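Side-chain contacts in oxidoreductase YdhF (Escherichia coli, PDB 1OG6), which binds NADPH in the barrel of an aldo-keto reductase and may function as an oxidoreductase: residues Q180-S184 against P185-P189; I261-K265 against I266-R270; L278-R282 against Q283-R287. All blocks are in the same frame, centred on the assembly; numbering follows the deposited sequence.

Contact 1: residues Q180-S184 against P185-P189. With NAP (NADP nicotinamide-adenine-dinucleotide phosphate), chain F.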
loop_
_atom_site.group_PDB
_atom_site.type_symbol
_atom_site.label_atom_id
_atom_site.label_comp_id
_atom_site.label_asym_id
_atom_site.label_seq_id
_atom_site.Cartn_x
_atom_site.Cartn_y
_atom_site.Cartn_z
ATOM N N GLN C 180 -1.084 8.958 -16.240
ATOM C CA GLN C 180 -0.679 8.148 -17.374
ATOM C C GLN C 180 0.189 6.977 -16.981
ATOM O O GLN C 180 1.362 7.149 -16.690
ATOM C CB GLN C 180 0.069 8.988 -18.402
ATOM C CG GLN C 180 0.505 8.163 -19.592
ATOM C CD GLN C 180 0.951 8.996 -20.763
ATOM O OE1 GLN C 180 0.303 9.976 -21.126
ATOM N NE2 GLN C 180 2.053 8.603 -21.377
ATOM N N VAL C 181 -0.381 5.782 -17.000
ATOM C CA VAL C 181 0.364 4.587 -16.638
ATOM C C VAL C 181 0.362 3.560 -17.769
ATOM O O VAL C 181 -0.401 3.697 -18.727
ATOM C CB VAL C 181 -0.236 3.960 -15.371
ATOM C CG1 VAL C 181 0.033 4.846 -14.189
ATOM C CG2 VAL C 181 -1.729 3.784 -15.532
ATOM N N GLU C 182 1.216 2.540 -17.669
ATOM C CA GLU C 182 1.267 1.505 -18.700
ATOM C C GLU C 182 0.330 0.349 -18.398
ATOM O O GLU C 182 0.411 -0.239 -17.323
ATOM C CB GLU C 182 2.675 0.937 -18.850
ATOM C CG GLU C 182 2.664 -0.467 -19.459
ATOM C CD GLU C 182 4.011 -0.920 -19.991
ATOM O OE1 GLU C 182 5.039 -0.647 -19.325
ATOM O OE2 GLU C 182 4.028 -1.564 -21.071
ATOM N N ILE C 183 -0.548 0.013 -19.347
ATOM C CA ILE C 183 -1.483 -1.102 -19.168
ATOM C C ILE C 183 -1.602 -1.903 -20.451
ATOM O O ILE C 183 -1.969 -1.365 -21.482
ATOM C CB ILE C 183 -2.921 -0.648 -18.815
ATOM C CG1 ILE C 183 -2.900 0.473 -17.779
ATOM C CG2 ILE C 183 -3.691 -1.823 -18.240
ATOM C CD1 ILE C 183 -4.255 1.066 -17.508
ATOM N N SER C 184 -1.290 -3.189 -20.381
ATOM C CA SER C 184 -1.390 -4.070 -21.535
ATOM C C SER C 184 -1.340 -5.484 -21.001
ATOM O O SER C 184 -0.838 -5.712 -19.905
ATOM C CB SER C 184 -0.234 -3.846 -22.506
ATOM O OG SER C 184 1.002 -4.202 -21.920
ATOM N N PRO C 185 -1.858 -6.456 -21.764
ATOM C CA PRO C 185 -1.855 -7.857 -21.324
ATOM C C PRO C 185 -0.475 -8.342 -20.863
ATOM O O PRO C 185 -0.376 -9.255 -20.043
ATOM C CB PRO C 185 -2.345 -8.603 -22.558
ATOM C CG PRO C 185 -3.224 -7.598 -23.237
ATOM C CD PRO C 185 -2.425 -6.331 -23.117
ATOM N N VAL C 186 0.581 -7.726 -21.392
ATOM C CA VAL C 186 1.950 -8.096 -21.039
ATOM C C VAL C 186 2.439 -7.385 -19.776
ATOM O O VAL C 186 3.373 -7.849 -19.123
ATOM C CB VAL C 186 2.940 -7.789 -22.182
ATOM C CG1 VAL C 186 2.460 -8.426 -23.464
ATOM C CG2 VAL C 186 3.098 -6.297 -22.352
ATOM N N HIS C 187 1.818 -6.261 -19.435
ATOM C CA HIS C 187 2.197 -5.524 -18.234
ATOM C C HIS C 187 0.945 -5.258 -17.405
ATOM O O HIS C 187 0.267 -4.254 -17.605
ATOM C CB HIS C 187 2.866 -4.203 -18.613
ATOM C CG HIS C 187 3.544 -3.529 -17.464
ATOM N ND1 HIS C 187 4.647 -4.065 -16.838
ATOM C CD2 HIS C 187 3.244 -2.391 -16.792
ATOM C CE1 HIS C 187 4.996 -3.288 -15.828
ATOM N NE2 HIS C 187 4.161 -2.266 -15.777
ATOM N N GLN C 188 0.648 -6.153 -16.466
ATOM C CA GLN C 188 -0.546 -6.014 -15.641
ATOM C C GLN C 188 -0.354 -5.787 -14.144
ATOM O O GLN C 188 -1.231 -6.136 -13.358
ATOM C CB GLN C 188 -1.433 -7.243 -15.806
ATOM C CG GLN C 188 -1.743 -7.619 -17.228
ATOM C CD GLN C 188 -2.453 -8.949 -17.328
ATOM O OE1 GLN C 188 -2.383 -9.611 -18.354
ATOM N NE2 GLN C 188 -3.143 -9.346 -16.267
ATOM N N PRO C 189 0.775 -5.210 -13.714
ATOM C CA PRO C 189 0.865 -5.038 -12.263
ATOM C C PRO C 189 -0.079 -3.965 -11.721
ATOM O O PRO C 189 -0.692 -4.133 -10.670
ATOM C CB PRO C 189 2.333 -4.690 -12.049
ATOM C CG PRO C 189 2.680 -3.945 -13.296
ATOM C CD PRO C 189 2.021 -4.782 -14.374
HETATM P PA NAP F . 2.496 1.056 -28.335
HETATM O O1A NAP F . 2.814 -0.168 -27.708
HETATM O O2A NAP F . 1.101 1.573 -28.616
HETATM O O5B NAP F . 3.238 1.141 -29.755
HETATM C C5B NAP F . 3.161 -0.016 -30.614
HETATM C C4B NAP F . 4.458 0.064 -31.490
HETATM O O4B NAP F . 4.352 -1.154 -32.324
HETATM C C3B NAP F . 4.487 1.220 -32.523
HETATM O O3B NAP F . 5.819 1.722 -32.492
HETATM C C2B NAP F . 4.161 0.623 -33.878
HETATM O O2B NAP F . 5.017 1.076 -34.924
HETATM C C1B NAP F . 4.309 -0.917 -33.703
HETATM N N9A NAP F . 3.174 -1.603 -34.302
HETATM C C8A NAP F . 1.818 -1.328 -34.279
HETATM N N7A NAP F . 1.077 -2.190 -34.950
HETATM C C5A NAP F . 2.013 -3.089 -35.444
HETATM C C6A NAP F . 1.833 -4.234 -36.240
HETATM N N6A NAP F . 0.668 -4.722 -36.711
HETATM N N1A NAP F . 2.987 -4.959 -36.590
HETATM N N3A NAP F . 4.466 -3.422 -35.373
HETATM C C4A NAP F . 3.313 -2.725 -35.042
HETATM O O3 NAP F . 3.176 2.226 -27.504
HETATM P PN NAP F . 4.550 2.979 -27.666
HETATM O O1N NAP F . 5.673 2.770 -26.745
HETATM O O2N NAP F . 4.395 4.205 -28.508
HETATM O O5D NAP F . 4.056 3.836 -26.380
HETATM C C5D NAP F . 2.679 4.358 -26.213
HETATM C C4D NAP F . 2.658 5.875 -26.116
HETATM O O4D NAP F . 2.697 6.359 -24.748
HETATM C C3D NAP F . 3.763 6.679 -26.892
HETATM O O3D NAP F . 3.302 7.117 -28.176
HETATM O O2D NAP F . 3.659 9.110 -26.352
HETATM C C1D NAP F . 3.638 7.469 -24.612
HETATM N N1N NAP F . 4.677 7.102 -23.578
HETATM C C2N NAP F . 4.587 7.572 -22.241
HETATM C C3N NAP F . 5.590 7.227 -21.335
HETATM C C7N NAP F . 5.489 7.738 -19.891
HETATM O O7N NAP F . 6.380 7.417 -19.147
HETATM N N7N NAP F . 4.488 8.479 -19.497
HETATM C C4N NAP F . 6.732 6.394 -21.734
HETATM C C5N NAP F . 6.786 5.938 -23.083
HETATM C C6N NAP F . 5.771 6.279 -24.025
HETATM P P2B NAP F . 4.523 1.367 -36.437
HETATM O O1X NAP F . 3.602 2.479 -36.929
HETATM O O2X NAP F . 5.513 0.723 -37.380
HETATM O O3X NAP F . 5.417 2.564 -36.198
HETATM O O HOH W 1 -0.503 -2.225 -15.544
#
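The carboxylate of Glu182 lies over one face of the His187 imidazole, the two side chains crossing at about a right angle. OE1 of Glu182 sits 3.5 Å above the ring plane, displaced toward the rim, and the two flat groups are turned 36° against each other. The aliphatic part of the glutamate joins in, with CG of Glu182 3.3 Å from CD2 of His187. The opposite face of the imidazole is covered over its centre by CD of Pro189, so the ring lies between an acidic and an apolar neighbour. His187 has CG trans to its backbone N (chi1 -168°), the torsion that swings the ring back over Glu182. A carboxylate at this distance would probably favour a positive charge on the imidazole.

Backbone hydrogen bonds close the turn that carries His187. Ser184 to His187 form a type I beta turn, in which the N-H of His187 bonds Ser184 O at 2.8 Å. A weak return bond, from Ser184 N to His187 O at 3.4 Å, makes the two residues a single antiparallel hydrogen-bonded pair. OG of Ser184, held between its own N and carbonyl carbon (chi1 65°), accepts a second, weak bond from His187 N and also touches CG2 of Val186. One water joins the end of the strand to the turn, donating to Glu182 O at 2.8 Å and to His187 O at 3.0 Å.

The turn follows barrel strand 179-182, which runs between strands 152-158 and 207-209 and carries Gln180 of the cofactor pocket. Glu182 leans on Trp209 of strand 207-209. Pro185, at the bend, packs on Val246 and Trp249 of helix 242-251 and on Ala292 of helix 282-293.

Contact 2: residues I261-K265 against I266-R270. With NAP (NADP nicotinamide-adenine-dinucleotide phosphate), chain F.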
loop_
_atom_site.group_PDB
_atom_site.type_symbol
_atom_site.label_atom_id
_atom_site.label_comp_id
_atom_site.label_asym_id
_atom_site.label_seq_id
_atom_site.Cartn_x
_atom_site.Cartn_y
_atom_site.Cartn_z
ATOM N N ILE C 261 -2.286 5.624 -28.938
ATOM C CA ILE C 261 -1.799 5.004 -30.150
ATOM C C ILE C 261 -0.403 5.552 -30.439
ATOM O O ILE C 261 -0.175 6.756 -30.369
ATOM C CB ILE C 261 -2.780 5.291 -31.313
ATOM C CG1 ILE C 261 -4.194 4.872 -30.895
ATOM C CG2 ILE C 261 -2.372 4.518 -32.549
ATOM C CD1 ILE C 261 -5.279 5.174 -31.894
ATOM N N GLY C 262 0.536 4.661 -30.743
ATOM C CA GLY C 262 1.900 5.083 -31.016
ATOM C C GLY C 262 2.369 4.843 -32.437
ATOM O O GLY C 262 3.492 5.200 -32.787
ATOM N N SER C 263 1.509 4.249 -33.259
ATOM C CA SER C 263 1.836 3.958 -34.651
ATOM C C SER C 263 1.925 5.199 -35.531
ATOM O O SER C 263 1.175 6.160 -35.350
ATOM C CB SER C 263 0.803 3.013 -35.244
ATOM O OG SER C 263 1.044 2.822 -36.623
ATOM N N GLY C 264 2.843 5.159 -36.496
ATOM C CA GLY C 264 3.032 6.279 -37.406
ATOM C C GLY C 264 2.327 6.104 -38.742
ATOM O O GLY C 264 2.458 6.936 -39.649
ATOM N N LYS C 265 1.580 5.011 -38.859
ATOM C CA LYS C 265 0.836 4.699 -40.068
ATOM C C LYS C 265 -0.624 5.008 -39.801
ATOM O O LYS C 265 -1.239 4.399 -38.930
ATOM C CB LYS C 265 1.016 3.222 -40.412
ATOM C CG LYS C 265 2.473 2.831 -40.593
ATOM C CD LYS C 265 2.627 1.366 -40.940
ATOM C CE LYS C 265 4.065 1.053 -41.303
ATOM N NZ LYS C 265 4.984 1.412 -40.197
ATOM N N ILE C 266 -1.174 5.960 -40.548
ATOM C CA ILE C 266 -2.561 6.368 -40.369
ATOM C C ILE C 266 -3.575 5.229 -40.517
ATOM O O ILE C 266 -4.659 5.287 -39.932
ATOM C CB ILE C 266 -2.930 7.507 -41.341
ATOM C CG1 ILE C 266 -4.253 8.143 -40.924
ATOM C CG2 ILE C 266 -3.040 6.974 -42.743
ATOM C CD1 ILE C 266 -4.201 8.812 -39.569
ATOM N N GLU C 267 -3.230 4.198 -41.289
ATOM C CA GLU C 267 -4.121 3.053 -41.492
ATOM C C GLU C 267 -4.163 2.160 -40.255
ATOM O O GLU C 267 -5.184 1.533 -39.968
ATOM C CB GLU C 267 -3.682 2.233 -42.712
ATOM C CG GLU C 267 -2.229 1.766 -42.693
ATOM C CD GLU C 267 -1.258 2.809 -43.233
ATOM O OE1 GLU C 267 -1.177 3.916 -42.664
ATOM O OE2 GLU C 267 -0.569 2.521 -44.234
ATOM N N ARG C 268 -3.040 2.104 -39.537
ATOM C CA ARG C 268 -2.928 1.328 -38.305
ATOM C C ARG C 268 -3.647 2.102 -37.216
ATOM O O ARG C 268 -4.118 1.535 -36.230
ATOM C CB ARG C 268 -1.464 1.132 -37.917
ATOM C CG ARG C 268 -0.832 -0.086 -38.539
ATOM C CD ARG C 268 0.616 -0.217 -38.139
ATOM N NE ARG C 268 1.202 -1.455 -38.647
ATOM C CZ ARG C 268 2.501 -1.748 -38.611
ATOM N NH1 ARG C 268 3.366 -0.887 -38.090
ATOM N NH2 ARG C 268 2.939 -2.904 -39.094
ATOM N N VAL C 269 -3.723 3.413 -37.407
ATOM C CA VAL C 269 -4.414 4.286 -36.477
ATOM C C VAL C 269 -5.904 4.166 -36.777
ATOM O O VAL C 269 -6.736 4.381 -35.904
ATOM C CB VAL C 269 -3.965 5.750 -36.652
ATOM C CG1 VAL C 269 -4.737 6.661 -35.706
ATOM C CG2 VAL C 269 -2.472 5.855 -36.399
ATOM N N ARG C 270 -6.241 3.828 -38.018
ATOM C CA ARG C 270 -7.638 3.658 -38.387
ATOM C C ARG C 270 -8.189 2.435 -37.668
ATOM O O ARG C 270 -9.219 2.516 -37.011
ATOM C CB ARG C 270 -7.793 3.466 -39.897
ATOM C CG ARG C 270 -7.884 4.760 -40.679
ATOM C CD ARG C 270 -8.250 4.519 -42.138
ATOM N NE ARG C 270 -8.460 5.783 -42.841
ATOM C CZ ARG C 270 -7.507 6.685 -43.075
ATOM N NH1 ARG C 270 -6.264 6.470 -42.667
ATOM N NH2 ARG C 270 -7.803 7.819 -43.697
HETATM P PA NAP F . 2.496 1.056 -28.335
HETATM O O1A NAP F . 2.814 -0.168 -27.708
HETATM O O2A NAP F . 1.101 1.573 -28.616
HETATM O O5B NAP F . 3.238 1.141 -29.755
HETATM C C5B NAP F . 3.161 -0.016 -30.614
HETATM C C4B NAP F . 4.458 0.064 -31.490
HETATM O O4B NAP F . 4.352 -1.154 -32.324
HETATM C C3B NAP F . 4.487 1.220 -32.523
HETATM O O3B NAP F . 5.819 1.722 -32.492
HETATM C C2B NAP F . 4.161 0.623 -33.878
HETATM O O2B NAP F . 5.017 1.076 -34.924
HETATM C C1B NAP F . 4.309 -0.917 -33.703
HETATM N N9A NAP F . 3.174 -1.603 -34.302
HETATM C C8A NAP F . 1.818 -1.328 -34.279
HETATM N N7A NAP F . 1.077 -2.190 -34.950
HETATM C C5A NAP F . 2.013 -3.089 -35.444
HETATM C C6A NAP F . 1.833 -4.234 -36.240
HETATM N N6A NAP F . 0.668 -4.722 -36.711
HETATM N N1A NAP F . 2.987 -4.959 -36.590
HETATM N N3A NAP F . 4.466 -3.422 -35.373
HETATM C C4A NAP F . 3.313 -2.725 -35.042
HETATM O O3 NAP F . 3.176 2.226 -27.504
HETATM P PN NAP F . 4.550 2.979 -27.666
HETATM O O1N NAP F . 5.673 2.770 -26.745
HETATM O O2N NAP F . 4.395 4.205 -28.508
HETATM O O5D NAP F . 4.056 3.836 -26.380
HETATM C C5D NAP F . 2.679 4.358 -26.213
HETATM C C4D NAP F . 2.658 5.875 -26.116
HETATM O O4D NAP F . 2.697 6.359 -24.748
HETATM C C3D NAP F . 3.763 6.679 -26.892
HETATM O O3D NAP F . 3.302 7.117 -28.176
HETATM O O2D NAP F . 3.659 9.110 -26.352
HETATM C C1D NAP F . 3.638 7.469 -24.612
HETATM N N1N NAP F . 4.677 7.102 -23.578
HETATM C C2N NAP F . 4.587 7.572 -22.241
HETATM C C3N NAP F . 5.590 7.227 -21.335
HETATM C C7N NAP F . 5.489 7.738 -19.891
HETATM O O7N NAP F . 6.380 7.417 -19.147
HETATM N N7N NAP F . 4.488 8.479 -19.497
HETATM C C4N NAP F . 6.732 6.394 -21.734
HETATM C C5N NAP F . 6.786 5.938 -23.083
HETATM C C6N NAP F . 5.771 6.279 -24.025
HETATM P P2B NAP F . 4.523 1.367 -36.437
HETATM O O1X NAP F . 3.602 2.479 -36.929
HETATM O O2X NAP F . 5.513 0.723 -37.380
HETATM O O3X NAP F . 5.417 2.564 -36.198
#
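Lys265 and Arg268 run side by side, pointing the same way, to the adenosine 2'-phosphate of NADP. NZ of Lys265 bonds O2X of NADP at 2.9 Å, brought there by a bend at the end of the lysine chain (chi4 58°). The guanidinium of Arg268 presents its edge to the phosphate and one face to the adenine, with C5A of the cofactor 3.5 Å above the plane and over its centre; the modelled approach of NH1 to the phosphorus is too short to be read as a particular bond. On the other face of the guanidinium lies CE of Lys265, 3.8 Å above the plane and toward the rim. The phosphate is also held by Ser263 OG and Gly264 N, which both donate to O1X of NADP, at 2.6 Å and 2.8 Å.

Behind this first shell, Ser263 is held in an ST turn: its OG accepts the N-H of Lys265 at 3.2 Å, a nearly straight bond (168°), and the same OG rests against CB of Arg268. Lys265 is the N-cap of helix 266-274, and its carbonyl receives Val269 N at 3.1 Å, with a weak bond from Arg268 N. Deeper still, CG2 of Ile261 meets CG2 of Val269 at 4.1 Å, joining the end of strand 258-261 to the helix; Val269 and Ile266 also pack on Phe37 of helix 31-42.

The phosphate thus meets a serine hydroxyl, a backbone N-H and two basic side chains, which together would probably stabilise its negative charge. Such a pocket is consistent with a preference for NADP over NAD, since NAD lacks the phosphate; the contact of Arg268 with the adenine would remain.

Contact 3: residues L278-R282 against Q283-R287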
loop_
_atom_site.group_PDB
_atom_site.type_symbol
_atom_site.label_atom_id
_atom_site.label_comp_id
_atom_site.label_asym_id
_atom_site.label_seq_id
_atom_site.Cartn_x
_atom_site.Cartn_y
_atom_site.Cartn_z
ATOM N N LEU C 278 -15.886 -2.962 -30.588
ATOM C CA LEU C 278 -15.898 -4.376 -30.214
ATOM C C LEU C 278 -16.452 -4.565 -28.820
ATOM O O LEU C 278 -16.259 -3.718 -27.949
ATOM C CB LEU C 278 -14.489 -4.974 -30.268
ATOM C CG LEU C 278 -13.765 -5.010 -31.608
ATOM C CD1 LEU C 278 -12.473 -5.772 -31.448
ATOM C CD2 LEU C 278 -14.642 -5.668 -32.653
ATOM N N LYS C 279 -17.137 -5.684 -28.612
ATOM C CA LYS C 279 -17.701 -5.983 -27.314
ATOM C C LYS C 279 -17.158 -7.315 -26.815
ATOM O O LYS C 279 -17.585 -8.380 -27.253
ATOM C CB LYS C 279 -19.230 -5.976 -27.401
ATOM C CG LYS C 279 -19.789 -4.562 -27.667
ATOM C CD LYS C 279 -21.322 -4.496 -27.703
ATOM C CE LYS C 279 -21.917 -5.063 -29.001
ATOM N NZ LYS C 279 -21.534 -4.286 -30.219
ATOM N N MET C 280 -16.196 -7.218 -25.896
ATOM C CA MET C 280 -15.508 -8.364 -25.300
ATOM C C MET C 280 -16.169 -8.873 -24.022
ATOM O O MET C 280 -16.478 -8.084 -23.135
ATOM C CB MET C 280 -14.054 -7.971 -24.999
ATOM C CG MET C 280 -13.238 -9.012 -24.232
ATOM S SD MET C 280 -11.489 -8.598 -24.109
ATOM C CE MET C 280 -11.040 -8.612 -25.807
ATOM N N THR C 281 -16.361 -10.191 -23.927
ATOM C CA THR C 281 -16.981 -10.818 -22.756
ATOM C C THR C 281 -15.998 -10.969 -21.591
ATOM O O THR C 281 -14.787 -10.841 -21.775
ATOM C CB THR C 281 -17.555 -12.209 -23.115
ATOM O OG1 THR C 281 -16.537 -13.038 -23.688
ATOM C CG2 THR C 281 -18.664 -12.068 -24.118
ATOM N N ARG C 282 -16.505 -11.235 -20.391
ATOM C CA ARG C 282 -15.615 -11.384 -19.243
ATOM C C ARG C 282 -14.712 -12.596 -19.397
ATOM O O ARG C 282 -13.522 -12.530 -19.121
ATOM C CB ARG C 282 -16.405 -11.523 -17.946
ATOM C CG ARG C 282 -17.272 -10.328 -17.618
ATOM C CD ARG C 282 -17.997 -10.507 -16.283
ATOM N NE ARG C 282 -17.106 -10.311 -15.149
ATOM C CZ ARG C 282 -17.073 -9.210 -14.411
ATOM N NH1 ARG C 282 -17.888 -8.195 -14.679
ATOM N NH2 ARG C 282 -16.214 -9.125 -13.408
ATOM N N GLN C 283 -15.284 -13.705 -19.840
ATOM C CA GLN C 283 -14.532 -14.939 -20.020
ATOM C C GLN C 283 -13.546 -14.857 -21.177
ATOM O O GLN C 283 -12.675 -15.707 -21.332
ATOM C CB GLN C 283 -15.501 -16.079 -20.265
ATOM C CG GLN C 283 -15.316 -17.236 -19.342
ATOM C CD GLN C 283 -16.349 -18.290 -19.580
ATOM O OE1 GLN C 283 -17.539 -18.038 -19.447
ATOM N NE2 GLN C 283 -15.906 -19.477 -19.943
ATOM N N GLN C 284 -13.711 -13.835 -22.003
ATOM C CA GLN C 284 -12.850 -13.619 -23.144
ATOM C C GLN C 284 -11.722 -12.785 -22.579
ATOM O O GLN C 284 -10.575 -12.875 -23.000
ATOM C CB GLN C 284 -13.614 -12.835 -24.196
ATOM C CG GLN C 284 -13.573 -13.394 -25.589
ATOM C CD GLN C 284 -14.832 -13.055 -26.374
ATOM O OE1 GLN C 284 -15.354 -11.943 -26.304
ATOM N NE2 GLN C 284 -15.318 -14.018 -27.133
ATOM N N TRP C 285 -12.071 -11.975 -21.594
ATOM C CA TRP C 285 -11.113 -11.106 -20.934
ATOM C C TRP C 285 -10.119 -11.921 -20.097
ATOM O O TRP C 285 -8.908 -11.715 -20.173
ATOM C CB TRP C 285 -11.863 -10.121 -20.039
ATOM C CG TRP C 285 -11.015 -9.024 -19.559
ATOM C CD1 TRP C 285 -10.815 -7.815 -20.162
ATOM C CD2 TRP C 285 -10.162 -9.051 -18.413
ATOM N NE1 TRP C 285 -9.884 -7.090 -19.464
ATOM C CE2 TRP C 285 -9.466 -7.826 -18.384
ATOM C CE3 TRP C 285 -9.914 -9.994 -17.409
ATOM C CZ2 TRP C 285 -8.534 -7.521 -17.387
ATOM C CZ3 TRP C 285 -8.987 -9.693 -16.419
ATOM C CH2 TRP C 285 -8.309 -8.467 -16.415
ATOM N N PHE C 286 -10.641 -12.844 -19.298
ATOM C CA PHE C 286 -9.816 -13.688 -18.444
ATOM C C PHE C 286 -9.047 -14.709 -19.251
ATOM O O PHE C 286 -8.010 -15.198 -18.828
ATOM C CB PHE C 286 -10.688 -14.395 -17.405
ATOM C CG PHE C 286 -11.221 -13.469 -16.353
ATOM C CD1 PHE C 286 -12.427 -12.807 -16.535
ATOM C CD2 PHE C 286 -10.464 -13.181 -15.215
ATOM C CE1 PHE C 286 -12.865 -11.866 -15.607
ATOM C CE2 PHE C 286 -10.893 -12.245 -14.285
ATOM C CZ PHE C 286 -12.090 -11.584 -14.480
ATOM N N ARG C 287 -9.573 -15.017 -20.426
ATOM C CA ARG C 287 -8.980 -15.982 -21.330
ATOM C C ARG C 287 -7.707 -15.385 -21.935
ATOM O O ARG C 287 -6.737 -16.102 -22.187
ATOM C CB ARG C 287 -10.002 -16.321 -22.419
ATOM C CG ARG C 287 -10.183 -17.792 -22.675
ATOM C CD ARG C 287 -11.595 -18.114 -23.111
ATOM N NE ARG C 287 -12.034 -17.410 -24.318
ATOM C CZ ARG C 287 -11.516 -17.563 -25.538
ATOM N NH1 ARG C 287 -10.512 -18.398 -25.746
ATOM N NH2 ARG C 287 -12.026 -16.892 -26.559
#
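Thr281 is the N-cap of helix 282-293, which starts directly after it, and its carbonyl accepts Trp285 N at 2.9 Å, with a weak bond from Gln284 N beside it. The amide of Gln284 returns to the cap, where OE1 takes the N-H of Thr281 at 3.1 Å in an almost straight bond (177°), although the donor stands above the carboxamide plane. The glutamine side chain thus caps back to the backbone N-H of the N-cap residue.

Met280 lies across the first turn. Its CG is 3.8 Å from CB of Gln284, and the extended start of the chain (chi1 174°, chi2 172°) brings SD to CD1 of Trp285 at 4.1 Å in an oblique Met-aromatic contact. The indole is fixed from outside, by a bond from NE1 to Trp249 O and by stacking on the Trp249 ring. NE2 of Gln284 is held by Glu236. An alanine in place of Gln284 is likely to leave the N-H of Thr281 without its acceptor and Glu236 without its amide partner.

Arg282 turns to the second subunit, where Asp131 and Asp102 form salt bridges with it. The charge of the arginine is therefore met by two carboxylates of the neighbouring chain, and the start of this helix probably contributes electrostatically to the subunit interface.

In the fold
Contacts 1 and 2 both touch NADP, but at different ends: Gln180 of contact 1 lies by the nicotinamide, whereas contact 2 holds the adenosine 2'-phosphate. Their centres are 20 Å apart, and their nearest atoms about 9 Å. Contact 3 lies away from the cofactor, its centre about 24 Å from that of contact 2, at the start of the helix that follows helix 266-274 in the chain. It comes closer to contact 1, with nearest atoms about 5 Å apart and centres 17 Å. Trp249 connects these two indirectly, packing on Pro185 of contact 1 and stacking with Trp285 of contact 3; helix 282-293, which contact 3 begins, reaches contact 1 farther along its length.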